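Local atomic coordinates of ferredoxin (Mycobacterium smegmatis, PDB entry 2V2K), a protein that transfers electrons in a wide variety of metabolic reactions by means of its two bound iron-sulfur clusters. Residues 24-29 and 73-78. Numbering follows the deposited sequence.
Sequences CIYEGA and DFFAEL. With F3S (Fe3-s4 cluster), chain C.
Tyr26 and Phe75 each set CG anti to their own carbonyl carbon (chi1 -58° in Phe75), while Phe74 sets CG anti to its backbone N (-176°). Phe75 comes edge first onto one face of Tyr26, a T-shaped pair with ring planes at 79° and centroids 4.8 Å apart. Its CE1 stands 3.3 Å above the tyrosine plane, displaced toward the rim, and lies 3.4 Å from Tyr26 CD2, a close fit. Phe74 packs farther along segment 24-29: its CE2 is 3.9 Å from Tyr26 CB, its CZ 3.7 Å from Glu27 O and its CE1 3.7 Å from Gly28 CA. The type I turn Asp73-Ala76, closed by Ala76 N to Asp73 O, carries both rings. Tyr26 OH hydrogen-bonds to Glu38 OE1 and Gly83 N, neither of them in the two segments. On the strand's other side Ile25 CD1 approaches S3 of one bound [3Fe-4S] cluster, 3.8 Å away; Cys24 and Ile25 line its pocket in this seven-iron ferredoxin. This edge-to-face aromatic cluster thus lays the loop after helix 67-73 over the hairpin of strands 25-27 and 32-34, with Tyr33 stacking on Phe74, His35 on Phe75, and helix 84-87 touching Tyr26.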
loop_
_atom_site.group_PDB
_atom_site.type_symbol
_atom_site.label_atom_id
_atom_site.label_comp_id
_atom_site.label_asym_id
_atom_site.label_seq_id
_atom_site.Cartn_x
_atom_site.Cartn_y
_atom_site.Cartn_z
ATOM N N CYS A 24 -7.412 4.917 -4.233
ATOM C CA CYS A 24 -7.468 3.669 -3.403
ATOM C C CYS A 24 -6.169 3.298 -2.669
ATOM O O CYS A 24 -6.029 2.158 -2.194
ATOM C CB CYS A 24 -7.927 2.477 -4.235
ATOM S SG CYS A 24 -6.710 1.897 -5.407
ATOM N N ILE A 25 -5.242 4.262 -2.536
ATOM C CA ILE A 25 -3.961 4.055 -1.886
ATOM C C ILE A 25 -3.999 4.814 -0.557
ATOM O O ILE A 25 -4.055 6.033 -0.539
ATOM C CB ILE A 25 -2.739 4.483 -2.752
ATOM C CG1 ILE A 25 -2.900 4.022 -4.215
ATOM C CG2 ILE A 25 -1.429 3.901 -2.091
ATOM C CD1 ILE A 25 -1.667 4.174 -5.122
ATOM N N TYR A 26 -4.004 4.046 0.533
ATOM C CA TYR A 26 -4.275 4.546 1.882
ATOM C C TYR A 26 -3.022 4.522 2.754
ATOM O O TYR A 26 -2.206 3.604 2.635
ATOM C CB TYR A 26 -5.353 3.719 2.568
ATOM C CG TYR A 26 -6.749 3.745 1.947
ATOM C CD1 TYR A 26 -7.821 4.354 2.603
ATOM C CD2 TYR A 26 -7.018 3.134 0.707
ATOM C CE1 TYR A 26 -9.132 4.355 2.045
ATOM C CE2 TYR A 26 -8.327 3.126 0.159
ATOM C CZ TYR A 26 -9.367 3.738 0.832
ATOM O OH TYR A 26 -10.642 3.747 0.281
ATOM N N GLU A 27 -2.919 5.495 3.658
ATOM C CA GLU A 27 -1.705 5.663 4.464
ATOM C C GLU A 27 -1.800 5.065 5.874
ATOM O O GLU A 27 -2.712 5.399 6.628
ATOM C CB GLU A 27 -1.353 7.141 4.591
ATOM C CG GLU A 27 0.031 7.375 5.181
ATOM C CD GLU A 27 0.413 8.827 5.267
ATOM O OE1 GLU A 27 -0.349 9.683 4.758
ATOM O OE2 GLU A 27 1.476 9.131 5.869
ATOM N N GLY A 28 -0.834 4.218 6.213
ATOM C CA GLY A 28 -0.644 3.714 7.583
ATOM C C GLY A 28 0.530 4.441 8.244
ATOM O O GLY A 28 1.129 5.339 7.659
ATOM N N ALA A 29 0.852 4.042 9.469
ATOM C CA ALA A 29 2.021 4.542 10.177
ATOM C C ALA A 29 3.343 4.178 9.501
ATOM O O ALA A 29 4.275 4.987 9.504
ATOM C CB ALA A 29 2.014 4.016 11.614
ATOM N N ASP A 73 -5.181 -6.887 4.569
ATOM C CA ASP A 73 -5.365 -6.868 6.052
ATOM C C ASP A 73 -5.440 -5.448 6.652
ATOM O O ASP A 73 -6.070 -5.236 7.713
ATOM C CB ASP A 73 -4.234 -7.658 6.753
ATOM C CG ASP A 73 -4.342 -9.185 6.596
ATOM O OD1 ASP A 73 -5.415 -9.694 6.197
ATOM O OD2 ASP A 73 -3.342 -9.892 6.919
ATOM N N PHE A 74 -4.805 -4.474 5.996
ATOM C CA PHE A 74 -4.894 -3.072 6.433
ATOM C C PHE A 74 -6.343 -2.567 6.584
ATOM O O PHE A 74 -6.624 -1.704 7.425
ATOM C CB PHE A 74 -4.139 -2.138 5.487
ATOM C CG PHE A 74 -4.113 -0.704 5.940
ATOM C CD1 PHE A 74 -3.214 -0.275 6.922
ATOM C CD2 PHE A 74 -4.951 0.234 5.355
ATOM C CE1 PHE A 74 -3.167 1.046 7.318
ATOM C CE2 PHE A 74 -4.919 1.569 5.757
ATOM C CZ PHE A 74 -4.043 1.975 6.733
ATOM N N PHE A 75 -7.242 -3.111 5.766
ATOM C CA PHE A 75 -8.635 -2.640 5.692
ATOM C C PHE A 75 -9.622 -3.470 6.551
ATOM O O PHE A 75 -10.836 -3.335 6.415
ATOM C CB PHE A 75 -9.046 -2.572 4.208
ATOM C CG PHE A 75 -8.164 -1.689 3.409
ATOM C CD1 PHE A 75 -8.366 -0.327 3.429
ATOM C CD2 PHE A 75 -7.084 -2.197 2.696
ATOM C CE1 PHE A 75 -7.554 0.518 2.735
ATOM C CE2 PHE A 75 -6.258 -1.348 1.989
ATOM C CZ PHE A 75 -6.492 0.025 1.996
ATOM N N ALA A 76 -9.100 -4.322 7.434
ATOM C CA ALA A 76 -9.952 -5.126 8.326
ATOM C C ALA A 76 -11.031 -4.292 9.043
ATOM O O ALA A 76 -12.188 -4.722 9.108
ATOM C CB ALA A 76 -9.097 -5.893 9.340
ATOM N N GLU A 77 -10.657 -3.110 9.553
ATOM C CA GLU A 77 -11.581 -2.250 10.325
ATOM C C GLU A 77 -12.113 -1.061 9.522
ATOM O O GLU A 77 -13.106 -0.413 9.909
ATOM C CB GLU A 77 -10.876 -1.736 11.574
ATOM C CG GLU A 77 -10.344 -2.852 12.478
ATOM N N LEU A 78 -11.484 -0.801 8.382
ATOM C CA LEU A 78 -11.886 0.303 7.514
ATOM C C LEU A 78 -13.010 -0.068 6.534
ATOM O O LEU A 78 -13.850 0.795 6.175
ATOM C CB LEU A 78 -10.668 0.836 6.733
ATOM C CG LEU A 78 -9.668 1.675 7.521
ATOM C CD1 LEU A 78 -8.455 1.954 6.624
ATOM C CD2 LEU A 78 -10.323 2.986 7.989
HETATM FE FE1 F3S C . -4.707 0.409 -8.741
HETATM FE FE3 F3S C . -2.434 1.914 -9.050
HETATM FE FE4 F3S C . -4.841 3.085 -8.690
HETATM S S1 F3S C . -3.026 0.059 -10.232
HETATM S S2 F3S C . -6.340 1.691 -9.729
HETATM S S3 F3S C . -3.731 1.711 -7.152
HETATM S S4 F3S C . -3.182 3.801 -10.148
#